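Side-chain contacts in type 3 secretion system regulator YopR (Yersinia pestis, PDB 1Z21), which is a secreted virulence factor that may regulate assembly of the type III secretion injectisome by controlling secretion or polymerisation of the needle subunit YscF: residues Glu11-Gln16 with Glu29-Pro34; Ser61-Phe66 with Ala75-Val80. All coordinates share one frame; numbering follows the deposited sequence.

Interaction 1. Residues Glu11-Gln16 with Glu29-Pro34; sequences EVLWQQ and EVLATP
Leu13 faces Leu31 across two helical segments that run roughly antiparallel, with axes 10.1 Å apart at closest approach and a signed crossing angle of -143°. The CA atoms of Leu13 and Leu31 lie 6.8 Å apart and are the nearest pair between the segments. Leu31 makes the largest share of the contact. Its forked end reaches between Leu13 and Trp14 and touches both. One branch sits over the indole: Leu31 CD1 is 3.6 Å from the centroid of the six-membered ring of Trp14, 13° off the ring normal. This is a CH-pi contact made over the face. The other branch lies over the five-membered part of the ring, with Leu31 CD2 3.5 Å from Trp14 NE1. That approach is packing of a methyl against the ring; the N-H itself is bonded to Asp67 OD1. The bond to Asp67 satisfies the nitrogen and probably helps hold the ring's rotation. The first torsion of Trp14 (chi1 -82°) turns CG away from the carbonyl carbon, which brings the indole nearer to 29-34 than its CB direction would suggest. Leu31 CD2 also packs 3.6 Å from Leu13 CB, and the two leucines lie alongside, pointing opposite ways. Farther along, both methyls of Leu13, CD1 and CD2, lie 3.9 Å from Val30 CG1, with these side chains at about a right angle. Val30 lies toward the exposed margin, while Leu31 and Trp14 are buried. The contact joins helix 6-19 to helix 25-43. Helix 71-82 closes over its inner side, where Ile76 touches both Trp14 and Leu31. Arg72 of that helix adds a cation-pi contact to Trp14 and a salt bridge to Glu11.

Interaction 2. Residues Ser61-Phe66 with Ala75-Val80; sequences SVLQQF and AILLQV
No ring or other flat group takes part where Leu63 meets Leu77 and Ile76; the contact is made by aliphatic branches alone. Leu63 is the single residue of 61-66 that reaches across. Its CA lies 8.4 Å from Ile76 CA, the nearest such pair, so the gap is bridged by side chains. CB of Leu63 points at the other helix and chi1 (-65°) sets CG there; chi2 (179°) then puts CD1 against Leu77. Leu63 CD1 is placed against the fork of Leu77, 4.0 Å from Leu77 CD1 and equally close to Leu77 CD2. The two leucines meet at about a right angle. The second branch, Leu63 CD2, lies between the two partners, 4.1 Å from Leu77 CD2 and 4.2 Å from Ile76 CG2. Leu63 and Ile76 pass side by side with opposed headings. All three residues are buried, and no hydrogen bond crosses the contact. Trp73 also touches Leu63, while Leu77 reaches Glu103 and Leu107 of helix 94-107. The centre of this contact is about 2 Å from the centre of the chain. It is plain hydrophobic packing in the middle of the five-helix core domain of YopR, a fold that resembles one domain of the secretion regulator YopN.

Overall arrangement
From the N terminus, helix 6-19 turns back through a short connection into helix 25-43, and interaction 1 closes that loop. The chain then enters helix 52-66 and turns into helix 71-82, where interaction 2 closes a second short loop. The two loops are in series; they neither nest nor cross. Their centres are about 11 Å apart, and the contacts touch directly. Pro34 packs on Phe66 and Ala32 on Gln79, and Gln79 NE2 probably bonds Glu29 OE1. Both helix 52-66, through Phe66, and helix 71-82 therefore pack on the first helix pair. Helix 94-107 packs on Leu77 and Val80 of helix 71-82.

Interaction 1. Residues Glu11-Gln16 with Glu29-Pro34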
loop_
_atom_site.group_PDB
_atom_site.type_symbol
_atom_site.label_atom_id
_atom_site.label_comp_id
_atom_site.label_asym_id
_atom_site.label_seq_id
_atom_site.Cartn_x
_atom_site.Cartn_y
_atom_site.Cartn_z
ATOM N N GLU A 11 -7.616 -10.183 -8.108
ATOM C CA GLU A 11 -6.793 -10.504 -9.270
ATOM C C GLU A 11 -7.402 -9.905 -10.550
ATOM O O GLU A 11 -6.668 -9.451 -11.420
ATOM C CB GLU A 11 -6.561 -12.012 -9.408
ATOM C CG GLU A 11 -5.488 -12.388 -10.431
ATOM C CD GLU A 11 -4.131 -11.766 -10.145
ATOM O OE1 GLU A 11 -3.774 -11.624 -8.955
ATOM O OE2 GLU A 11 -3.420 -11.421 -11.120
ATOM N N VAL A 12 -8.728 -9.862 -10.659
ATOM C CA VAL A 12 -9.353 -9.182 -11.804
ATOM C C VAL A 12 -8.938 -7.704 -11.849
ATOM O O VAL A 12 -8.680 -7.149 -12.921
ATOM C CB VAL A 12 -10.896 -9.294 -11.801
ATOM C CG1 VAL A 12 -11.503 -8.512 -12.981
ATOM C CG2 VAL A 12 -11.325 -10.762 -11.851
ATOM N N LEU A 13 -8.855 -7.073 -10.682
ATOM C CA LEU A 13 -8.412 -5.689 -10.589
ATOM C C LEU A 13 -6.988 -5.547 -11.116
ATOM O O LEU A 13 -6.696 -4.644 -11.892
ATOM C CB LEU A 13 -8.492 -5.180 -9.146
ATOM C CG LEU A 13 -9.869 -4.733 -8.667
ATOM C CD1 LEU A 13 -9.957 -4.697 -7.148
ATOM C CD2 LEU A 13 -10.212 -3.380 -9.241
ATOM N N TRP A 14 -6.095 -6.434 -10.687
ATOM C CA TRP A 14 -4.704 -6.339 -11.106
ATOM C C TRP A 14 -4.596 -6.582 -12.611
ATOM O O TRP A 14 -3.790 -5.940 -13.277
ATOM C CB TRP A 14 -3.811 -7.295 -10.319
ATOM C CG TRP A 14 -3.399 -6.770 -8.965
ATOM C CD1 TRP A 14 -3.715 -7.307 -7.745
ATOM C CD2 TRP A 14 -2.586 -5.622 -8.693
ATOM N NE1 TRP A 14 -3.152 -6.561 -6.740
ATOM C CE2 TRP A 14 -2.462 -5.515 -7.291
ATOM C CE3 TRP A 14 -1.959 -4.655 -9.495
ATOM C CZ2 TRP A 14 -1.725 -4.503 -6.676
ATOM C CZ3 TRP A 14 -1.222 -3.636 -8.879
ATOM C CH2 TRP A 14 -1.115 -3.570 -7.482
ATOM N N GLN A 15 -5.417 -7.493 -13.130
ATOM C CA GLN A 15 -5.465 -7.778 -14.565
ATOM C C GLN A 15 -5.764 -6.516 -15.341
ATOM O O GLN A 15 -5.067 -6.207 -16.311
ATOM C CB GLN A 15 -6.523 -8.838 -14.894
ATOM C CG GLN A 15 -6.119 -10.271 -14.567
ATOM C CD GLN A 15 -7.307 -11.222 -14.569
ATOM O OE1 GLN A 15 -8.334 -10.942 -15.202
ATOM N NE2 GLN A 15 -7.184 -12.337 -13.848
ATOM N N GLN A 16 -6.795 -5.793 -14.913
ATOM C CA GLN A 16 -7.201 -4.570 -15.589
ATOM C C GLN A 16 -6.178 -3.463 -15.397
ATOM O O GLN A 16 -5.943 -2.674 -16.310
ATOM C CB GLN A 16 -8.587 -4.092 -15.137
ATOM C CG GLN A 16 -9.753 -4.885 -15.702
ATOM C CD GLN A 16 -9.766 -4.953 -17.222
ATOM O OE1 GLN A 16 -9.851 -3.919 -17.891
ATOM N NE2 GLN A 16 -9.673 -6.169 -17.766
ATOM N N GLU A 29 -6.617 2.832 -7.405
ATOM C CA GLU A 29 -7.238 3.385 -6.201
ATOM C C GLU A 29 -8.209 2.382 -5.568
ATOM O O GLU A 29 -8.241 2.205 -4.347
ATOM C CB GLU A 29 -7.936 4.712 -6.529
ATOM C CG GLU A 29 -8.811 5.277 -5.419
ATOM C CD GLU A 29 -8.038 5.617 -4.165
ATOM O OE1 GLU A 29 -6.792 5.750 -4.231
ATOM O OE2 GLU A 29 -8.684 5.748 -3.112
ATOM N N VAL A 30 -9.001 1.697 -6.384
ATOM C CA VAL A 30 -9.815 0.602 -5.844
ATOM C C VAL A 30 -8.937 -0.451 -5.130
ATOM O O VAL A 30 -9.221 -0.867 -3.995
ATOM C CB VAL A 30 -10.682 -0.078 -6.947
ATOM C CG1 VAL A 30 -11.518 -1.186 -6.336
ATOM C CG2 VAL A 30 -11.586 0.936 -7.620
ATOM N N LEU A 31 -7.849 -0.862 -5.783
ATOM C CA LEU A 31 -6.906 -1.817 -5.189
ATOM C C LEU A 31 -6.340 -1.312 -3.862
ATOM O O LEU A 31 -6.199 -2.080 -2.905
ATOM C CB LEU A 31 -5.765 -2.104 -6.159
ATOM C CG LEU A 31 -6.069 -3.163 -7.236
ATOM C CD1 LEU A 31 -5.103 -3.088 -8.425
ATOM C CD2 LEU A 31 -6.038 -4.535 -6.641
ATOM N N ALA A 32 -6.039 -0.023 -3.812
ATOM C CA ALA A 32 -5.358 0.567 -2.659
ATOM C C ALA A 32 -6.298 0.835 -1.501
ATOM O O ALA A 32 -5.852 1.002 -0.378
ATOM C CB ALA A 32 -4.671 1.849 -3.058
ATOM N N THR A 33 -7.597 0.851 -1.775
ATOM C CA THR A 33 -8.580 1.269 -0.786
ATOM C C THR A 33 -8.519 0.457 0.505
ATOM O O THR A 33 -8.288 1.053 1.547
ATOM C CB THR A 33 -10.008 1.289 -1.399
ATOM O OG1 THR A 33 -10.101 2.387 -2.310
ATOM C CG2 THR A 33 -11.061 1.576 -0.332
ATOM N N PRO A 34 -8.701 -0.870 0.470
ATOM C CA PRO A 34 -8.653 -1.654 1.708
ATOM C C PRO A 34 -7.277 -1.611 2.382
ATOM O O PRO A 34 -7.204 -1.752 3.604
ATOM C CB PRO A 34 -8.988 -3.078 1.244
ATOM C CG PRO A 34 -8.640 -3.104 -0.192
ATOM C CD PRO A 34 -8.954 -1.736 -0.693
#

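Interaction 2. Residues Ser61-Phe66 with Ala75-Val80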
loop_
_atom_site.group_PDB
_atom_site.type_symbol
_atom_site.label_atom_id
_atom_site.label_comp_id
_atom_site.label_asym_id
_atom_site.label_seq_id
_atom_site.Cartn_x
_atom_site.Cartn_y
_atom_site.Cartn_z
ATOM N N SER A 61 3.594 -6.515 6.930
ATOM C CA SER A 61 2.601 -7.514 7.313
ATOM C C SER A 61 1.218 -7.176 6.762
ATOM O O SER A 61 0.507 -8.055 6.262
ATOM C CB SER A 61 2.534 -7.645 8.831
ATOM O OG SER A 61 1.537 -8.571 9.162
ATOM N N VAL A 62 0.854 -5.897 6.846
ATOM C CA VAL A 62 -0.379 -5.396 6.245
ATOM C C VAL A 62 -0.362 -5.570 4.716
ATOM O O VAL A 62 -1.317 -6.075 4.137
ATOM C CB VAL A 62 -0.653 -3.917 6.609
ATOM C CG1 VAL A 62 -1.920 -3.425 5.907
ATOM C CG2 VAL A 62 -0.792 -3.741 8.126
ATOM N N LEU A 63 0.719 -5.172 4.057
ATOM C CA LEU A 63 0.794 -5.315 2.605
ATOM C C LEU A 63 0.589 -6.772 2.191
ATOM O O LEU A 63 -0.138 -7.046 1.228
ATOM C CB LEU A 63 2.131 -4.793 2.064
ATOM C CG LEU A 63 2.407 -3.291 2.212
ATOM C CD1 LEU A 63 3.771 -2.954 1.647
ATOM C CD2 LEU A 63 1.336 -2.428 1.548
ATOM N N GLN A 64 1.210 -7.693 2.938
ATOM C CA GLN A 64 1.144 -9.134 2.659
ATOM C C GLN A 64 -0.263 -9.711 2.798
ATOM O O GLN A 64 -0.564 -10.737 2.193
ATOM C CB GLN A 64 2.094 -9.904 3.592
ATOM C CG GLN A 64 2.211 -11.417 3.298
ATOM C CD GLN A 64 2.649 -11.713 1.870
ATOM O OE1 GLN A 64 1.996 -12.481 1.144
ATOM N NE2 GLN A 64 3.744 -11.100 1.457
ATOM N N GLN A 65 -1.112 -9.073 3.598
ATOM C CA GLN A 65 -2.507 -9.494 3.734
ATOM C C GLN A 65 -3.253 -9.443 2.401
ATOM O O GLN A 65 -4.224 -10.185 2.194
ATOM C CB GLN A 65 -3.265 -8.616 4.743
ATOM C CG GLN A 65 -2.954 -8.863 6.231
ATOM C CD GLN A 65 -3.533 -7.770 7.147
ATOM O OE1 GLN A 65 -4.530 -7.129 6.807
ATOM N NE2 GLN A 65 -2.899 -7.551 8.294
ATOM N N PHE A 66 -2.804 -8.557 1.519
ATOM C CA PHE A 66 -3.501 -8.249 0.267
ATOM C C PHE A 66 -2.775 -8.741 -0.981
ATOM O O PHE A 66 -3.411 -9.241 -1.906
ATOM C CB PHE A 66 -3.725 -6.743 0.170
ATOM C CG PHE A 66 -4.661 -6.221 1.210
ATOM C CD1 PHE A 66 -6.034 -6.341 1.035
ATOM C CD2 PHE A 66 -4.181 -5.656 2.378
ATOM C CE1 PHE A 66 -6.912 -5.891 1.995
ATOM C CE2 PHE A 66 -5.068 -5.195 3.350
ATOM C CZ PHE A 66 -6.432 -5.317 3.154
ATOM N N ALA A 75 3.394 -0.098 -6.225
ATOM C CA ALA A 75 2.217 0.594 -6.758
ATOM C C ALA A 75 1.200 0.905 -5.679
ATOM O O ALA A 75 0.663 2.008 -5.621
ATOM C CB ALA A 75 1.577 -0.245 -7.853
ATOM N N ILE A 76 0.914 -0.079 -4.834
ATOM C CA ILE A 76 -0.015 0.099 -3.735
ATOM C C ILE A 76 0.452 1.208 -2.792
ATOM O O ILE A 76 -0.318 2.087 -2.457
ATOM C CB ILE A 76 -0.252 -1.233 -2.982
ATOM C CG1 ILE A 76 -1.046 -2.218 -3.868
ATOM C CG2 ILE A 76 -0.947 -0.995 -1.637
ATOM C CD1 ILE A 76 -2.518 -1.877 -4.080
ATOM N N LEU A 77 1.715 1.171 -2.386
ATOM C CA LEU A 77 2.264 2.152 -1.445
ATOM C C LEU A 77 2.128 3.579 -1.977
ATOM O O LEU A 77 1.677 4.465 -1.265
ATOM C CB LEU A 77 3.742 1.832 -1.109
ATOM C CG LEU A 77 3.953 0.668 -0.122
ATOM C CD1 LEU A 77 5.427 0.275 -0.077
ATOM C CD2 LEU A 77 3.440 1.035 1.246
ATOM N N LEU A 78 2.498 3.771 -3.238
ATOM C CA LEU A 78 2.398 5.068 -3.895
ATOM C C LEU A 78 0.938 5.517 -3.964
ATOM O O LEU A 78 0.629 6.663 -3.671
ATOM C CB LEU A 78 3.046 5.022 -5.283
ATOM C CG LEU A 78 4.578 4.934 -5.198
ATOM C CD1 LEU A 78 5.217 4.562 -6.515
ATOM C CD2 LEU A 78 5.159 6.226 -4.700
ATOM N N GLN A 79 0.034 4.604 -4.289
ATOM C CA GLN A 79 -1.378 4.978 -4.375
ATOM C C GLN A 79 -1.986 5.282 -3.004
ATOM O O GLN A 79 -2.764 6.207 -2.870
ATOM C CB GLN A 79 -2.181 3.917 -5.127
ATOM C CG GLN A 79 -3.647 4.329 -5.387
ATOM C CD GLN A 79 -3.776 5.550 -6.289
ATOM O OE1 GLN A 79 -2.945 5.764 -7.184
ATOM N NE2 GLN A 79 -4.826 6.347 -6.070
ATOM N N VAL A 80 -1.610 4.528 -1.980
ATOM C CA VAL A 80 -2.021 4.825 -0.613
ATOM C C VAL A 80 -1.658 6.280 -0.255
ATOM O O VAL A 80 -2.482 7.025 0.286
ATOM C CB VAL A 80 -1.396 3.827 0.408
ATOM C CG1 VAL A 80 -1.554 4.317 1.835
ATOM C CG2 VAL A 80 -2.028 2.447 0.273
#